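Local coordinates for protein methylenetetrahydrofolate--tRNA-(uracil-5-)-methyltransferase TrmFO (Thermus thermophilus, PDB 3G5S) that probably catalyses the folate- and FAD-dependent methylation of uridine 54 in tRNA to 5-methyluridine, with NADH or NADPH as reductant, at residues L165-A177 with Y186-Y196. Numbering follows the deposited sequence. Where two conformers were deposited one is given.
Sequences LYESIDLTKCFRA and YLNCPMTEEEY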
loop_
_atom_site.group_PDB
_atom_site.type_symbol
_atom_site.label_atom_id
_atom_site.label_comp_id
_atom_site.label_asym_id
_atom_site.label_seq_id
_atom_site.Cartn_x
_atom_site.Cartn_y
_atom_site.Cartn_z
ATOM N N LEU A 165 -1.845 -1.124 15.697
ATOM C CA LEU A 165 -2.958 -2.024 15.925
ATOM C C LEU A 165 -3.713 -1.590 17.178
ATOM O O LEU A 165 -3.123 -1.447 18.245
ATOM C CB LEU A 165 -2.428 -3.447 16.096
ATOM C CG LEU A 165 -3.432 -4.595 16.030
ATOM C CD1 LEU A 165 -3.948 -4.743 14.611
ATOM C CD2 LEU A 165 -2.790 -5.890 16.500
ATOM N N TYR A 166 -5.020 -1.399 17.053
ATOM C CA TYR A 166 -5.818 -0.884 18.159
ATOM C C TYR A 166 -5.659 -1.692 19.445
ATOM O O TYR A 166 -5.516 -1.125 20.532
ATOM C CB TYR A 166 -7.293 -0.825 17.764
ATOM C CG TYR A 166 -8.185 -0.242 18.833
ATOM C CD1 TYR A 166 -8.308 1.135 18.990
ATOM C CD2 TYR A 166 -8.898 -1.065 19.691
ATOM C CE1 TYR A 166 -9.122 1.675 19.973
ATOM C CE2 TYR A 166 -9.716 -0.534 20.672
ATOM C CZ TYR A 166 -9.823 0.835 20.808
ATOM O OH TYR A 166 -10.636 1.373 21.782
ATOM N N GLU A 167 -5.678 -3.016 19.321
ATOM C CA GLU A 167 -5.614 -3.879 20.493
ATOM C C GLU A 167 -4.295 -3.746 21.251
ATOM O O GLU A 167 -4.189 -4.179 22.396
ATOM C CB GLU A 167 -5.861 -5.336 20.097
ATOM C CG GLU A 167 -4.660 -6.027 19.479
ATOM C CD GLU A 167 -4.859 -7.523 19.329
ATOM O OE1 GLU A 167 -6.016 -7.953 19.138
ATOM O OE2 GLU A 167 -3.861 -8.273 19.401
ATOM N N SER A 168 -3.290 -3.145 20.620
ATOM C CA SER A 168 -1.981 -2.990 21.250
ATOM C C SER A 168 -1.861 -1.689 22.040
ATOM O O SER A 168 -0.844 -1.449 22.679
ATOM C CB SER A 168 -0.853 -3.095 20.219
ATOM O OG SER A 168 -0.752 -1.927 19.418
ATOM N N ILE A 169 -2.901 -0.859 21.995
ATOM C CA ILE A 169 -2.927 0.385 22.749
ATOM C C ILE A 169 -3.386 0.149 24.188
ATOM O O ILE A 169 -4.348 -0.581 24.431
ATOM C CB ILE A 169 -3.876 1.406 22.091
ATOM C CG1 ILE A 169 -3.470 1.665 20.637
ATOM C CG2 ILE A 169 -3.903 2.703 22.890
ATOM C CD1 ILE A 169 -4.495 2.470 19.849
ATOM N N ASP A 170 -2.683 0.760 25.136
ATOM C CA ASP A 170 -3.092 0.741 26.534
ATOM C C ASP A 170 -4.081 1.874 26.756
ATOM O O ASP A 170 -3.690 3.030 26.942
ATOM C CB ASP A 170 -1.870 0.884 27.441
ATOM C CG ASP A 170 -2.229 1.011 28.910
ATOM O OD1 ASP A 170 -3.418 0.884 29.272
ATOM O OD2 ASP A 170 -1.299 1.240 29.712
ATOM N N LEU A 171 -5.365 1.538 26.723
ATOM C CA LEU A 171 -6.419 2.544 26.765
ATOM C C LEU A 171 -6.506 3.282 28.101
ATOM O O LEU A 171 -7.142 4.329 28.191
ATOM C CB LEU A 171 -7.768 1.925 26.399
ATOM C CG LEU A 171 -7.850 1.334 24.989
ATOM C CD1 LEU A 171 -9.138 0.548 24.815
ATOM C CD2 LEU A 171 -7.733 2.424 23.928
ATOM N N THR A 172 -5.861 2.753 29.134
ATOM C CA THR A 172 -5.895 3.426 30.430
ATOM C C THR A 172 -5.068 4.710 30.416
ATOM O O THR A 172 -5.110 5.491 31.366
ATOM C CB THR A 172 -5.397 2.524 31.582
ATOM O OG1 THR A 172 -3.983 2.325 31.465
ATOM C CG2 THR A 172 -6.114 1.174 31.577
ATOM N N LYS A 173 -4.314 4.926 29.343
ATOM C CA LYS A 173 -3.471 6.109 29.234
ATOM C C LYS A 173 -3.947 7.048 28.128
ATOM O O LYS A 173 -3.231 7.971 27.725
ATOM C CB LYS A 173 -2.013 5.705 29.016
ATOM C CG LYS A 173 -1.410 4.999 30.225
ATOM C CD LYS A 173 0.007 4.519 29.965
ATOM C CE LYS A 173 0.547 3.743 31.158
ATOM N NZ LYS A 173 0.574 4.568 32.400
ATOM N N CYS A 174 -5.161 6.815 27.646
ATOM C CA CYS A 174 -5.749 7.663 26.615
ATOM C C CYS A 174 -7.160 8.091 26.974
ATOM O O CYS A 174 -7.785 7.529 27.866
ATOM C CB CYS A 174 -5.834 6.930 25.279
ATOM S SG CYS A 174 -4.472 5.868 24.844
ATOM N N PHE A 175 -7.668 9.083 26.252
ATOM C CA PHE A 175 -9.076 9.442 26.342
ATOM C C PHE A 175 -9.641 9.752 24.960
ATOM O O PHE A 175 -8.953 10.339 24.123
ATOM C CB PHE A 175 -9.317 10.584 27.343
ATOM C CG PHE A 175 -8.639 11.885 26.989
ATOM C CD1 PHE A 175 -7.329 12.139 27.377
ATOM C CD2 PHE A 175 -9.332 12.874 26.312
ATOM C CE1 PHE A 175 -6.721 13.348 27.074
ATOM C CE2 PHE A 175 -8.732 14.077 26.007
ATOM C CZ PHE A 175 -7.422 14.316 26.386
ATOM N N ARG A 176 -10.875 9.315 24.717
ATOM C CA ARG A 176 -11.556 9.582 23.456
ATOM C C ARG A 176 -12.201 10.954 23.525
ATOM O O ARG A 176 -12.995 11.232 24.423
ATOM C CB ARG A 176 -12.654 8.542 23.176
ATOM C CG ARG A 176 -12.194 7.175 22.659
ATOM C CD ARG A 176 -11.741 7.190 21.190
ATOM N NE ARG A 176 -12.831 7.192 20.209
ATOM C CZ ARG A 176 -13.326 6.104 19.620
ATOM N NH1 ARG A 176 -12.849 4.903 19.919
ATOM N NH2 ARG A 176 -14.304 6.217 18.732
ATOM N N ALA A 177 -11.869 11.808 22.569
ATOM C CA ALA A 177 -12.467 13.128 22.502
ATOM C C ALA A 177 -12.126 13.802 21.193
ATOM O O ALA A 177 -11.067 13.568 20.606
ATOM C CB ALA A 177 -12.006 13.988 23.664
ATOM N N TYR A 186 -11.390 10.902 18.105
ATOM C CA TYR A 186 -9.953 10.684 18.205
ATOM C C TYR A 186 -9.588 10.081 19.552
ATOM O O TYR A 186 -10.246 10.335 20.561
ATOM C CB TYR A 186 -9.188 11.999 18.018
ATOM C CG TYR A 186 -9.343 12.625 16.652
ATOM C CD1 TYR A 186 -8.422 12.369 15.646
ATOM C CD2 TYR A 186 -10.409 13.467 16.369
ATOM C CE1 TYR A 186 -8.554 12.938 14.397
ATOM C CE2 TYR A 186 -10.555 14.039 15.120
ATOM C CZ TYR A 186 -9.624 13.770 14.136
ATOM O OH TYR A 186 -9.762 14.334 12.890
ATOM N N LEU A 187 -8.540 9.269 19.556
ATOM C CA LEU A 187 -7.913 8.842 20.796
ATOM C C LEU A 187 -6.791 9.819 21.104
ATOM O O LEU A 187 -5.986 10.147 20.237
ATOM C CB LEU A 187 -7.364 7.423 20.671
ATOM C CG LEU A 187 -8.305 6.292 21.082
ATOM C CD1 LEU A 187 -7.690 4.943 20.755
ATOM C CD2 LEU A 187 -8.620 6.394 22.570
ATOM N N ASN A 188 -6.747 10.293 22.341
ATOM C CA ASN A 188 -5.760 11.281 22.742
ATOM C C ASN A 188 -4.848 10.701 23.805
ATOM O O ASN A 188 -5.325 10.180 24.805
ATOM C CB ASN A 188 -6.464 12.523 23.280
ATOM C CG ASN A 188 -7.398 13.135 22.263
ATOM O OD1 ASN A 188 -6.960 13.851 21.366
ATOM N ND2 ASN A 188 -8.689 12.840 22.381
ATOM N N CYS A 189 -3.543 10.787 23.579
ATOM C CA CYS A 189 -2.541 10.297 24.517
ATOM C C CYS A 189 -1.867 11.499 25.163
ATOM O O CYS A 189 -0.959 12.086 24.570
ATOM C CB CYS A 189 -1.488 9.471 23.777
ATOM S SG CYS A 189 -2.132 8.071 22.840
ATOM N N PRO A 190 -2.322 11.892 26.365
ATOM C CA PRO A 190 -1.735 13.078 26.992
ATOM C C PRO A 190 -0.342 12.830 27.566
ATOM O O PRO A 190 -0.021 11.726 28.023
ATOM C CB PRO A 190 -2.727 13.414 28.106
ATOM C CG PRO A 190 -3.386 12.121 28.439
ATOM C CD PRO A 190 -3.436 11.333 27.155
HETATM N N MSE A 191 0.453 13.894 27.570
HETATM C CA MSE A 191 1.850 13.858 27.947
HETATM C C MSE A 191 2.135 15.018 28.885
HETATM O O MSE A 191 1.565 16.101 28.722
HETATM C CB MSE A 191 2.689 14.036 26.695
HETATM C CG MSE A 191 4.009 13.365 26.754
HETATM SE SE MSE A 191 4.716 13.328 24.982
HETATM C CE MSE A 191 3.349 12.356 24.118
ATOM N N THR A 192 3.019 14.800 29.854
ATOM C CA THR A 192 3.493 15.890 30.693
ATOM C C THR A 192 4.601 16.629 29.957
ATOM O O THR A 192 5.108 16.167 28.933
ATOM C CB THR A 192 4.098 15.373 32.003
ATOM O OG1 THR A 192 5.229 14.550 31.697
ATOM C CG2 THR A 192 3.073 14.574 32.800
ATOM N N GLU A 193 4.992 17.774 30.500
ATOM C CA GLU A 193 6.109 18.527 29.954
ATOM C C GLU A 193 7.399 17.699 29.917
ATOM O O GLU A 193 8.143 17.760 28.947
ATOM C CB GLU A 193 6.313 19.820 30.749
ATOM C CG GLU A 193 7.294 20.813 30.136
ATOM C CD GLU A 193 7.340 22.132 30.898
ATOM O OE1 GLU A 193 6.699 22.230 31.966
ATOM O OE2 GLU A 193 8.021 23.072 30.436
ATOM N N GLU A 194 7.677 16.926 30.966
ATOM C CA GLU A 194 8.886 16.102 30.960
ATOM C C GLU A 194 8.831 15.003 29.903
ATOM O O GLU A 194 9.827 14.714 29.244
ATOM C CB GLU A 194 9.164 15.500 32.341
ATOM C CG GLU A 194 10.185 14.350 32.342
ATOM C CD GLU A 194 11.574 14.747 31.844
ATOM O OE1 GLU A 194 11.861 15.960 31.745
ATOM O OE2 GLU A 194 12.386 13.837 31.559
ATOM N N GLU A 195 7.666 14.388 29.735
ATOM C CA GLU A 195 7.522 13.371 28.704
ATOM C C GLU A 195 7.687 13.982 27.317
ATOM O O GLU A 195 8.310 13.386 26.435
ATOM C CB GLU A 195 6.179 12.660 28.832
ATOM C CG GLU A 195 6.118 11.765 30.057
ATOM C CD GLU A 195 4.728 11.248 30.368
ATOM O OE1 GLU A 195 3.742 11.964 30.101
ATOM O OE2 GLU A 195 4.624 10.126 30.909
ATOM N N TYR A 196 7.133 15.174 27.123
ATOM C CA TYR A 196 7.322 15.874 25.862
ATOM C C TYR A 196 8.798 16.182 25.616
ATOM O O TYR A 196 9.314 15.976 24.524
ATOM C CB TYR A 196 6.498 17.160 25.796
ATOM C CG TYR A 196 6.848 17.975 24.576
ATOM C CD1 TYR A 196 6.425 17.577 23.314
ATOM C CD2 TYR A 196 7.632 19.117 24.676
ATOM C CE1 TYR A 196 6.758 18.303 22.192
ATOM C CE2 TYR A 196 7.969 19.852 23.554
ATOM C CZ TYR A 196 7.527 19.439 22.315
ATOM O OH TYR A 196 7.852 20.146 21.185
HETATM O O HOH W 1 -1.418 9.439 29.154
#
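An antiparallel beta hairpin at the margin of the six-stranded sheet pairs F175 with N188 and R176 with L187, strand 175-176 being outermost. In the hydrogen-bonded pair, F175 N donates to N188 O (3.0 Å) while F175 O receives two donors from opposite faces of its carbonyl plane, N188 N and N188 ND2. The same ND2 also reaches A177 O (3.1 Å), which lies in the amide plane, so one amide nitrogen bridges the carbonyls of F175 and A177; Q261 NE2 hydrogen-bonds to N188 OD1. Backbone bonding continues from A177 N to Y186 O (3.0 Å), and a water donates to both K173 O and P190 O at the hairpin's other end. With CG set between backbone N and carbonyl carbon (chi1 62°), the F175 ring folds back over the neighbouring strand: N188 CB sits 3.8 Å from the ring centroid in a CH-pi contact, and P190 CG meets the ring edge at CE1. On the opposite face, that of R176 and L187, L187 CD2 packs on R176 CD (3.5 Å) and L187 CD1 meets I169 CD1 tip to tip. Replacing N188 by an alanine would remove the amide and is likely to leave A177 O without this donor and Q261 NE2 without this acceptor. Bonded at both ends, the amide is probably fixed in rotation and reinforces the backbone pairing where the strand ends.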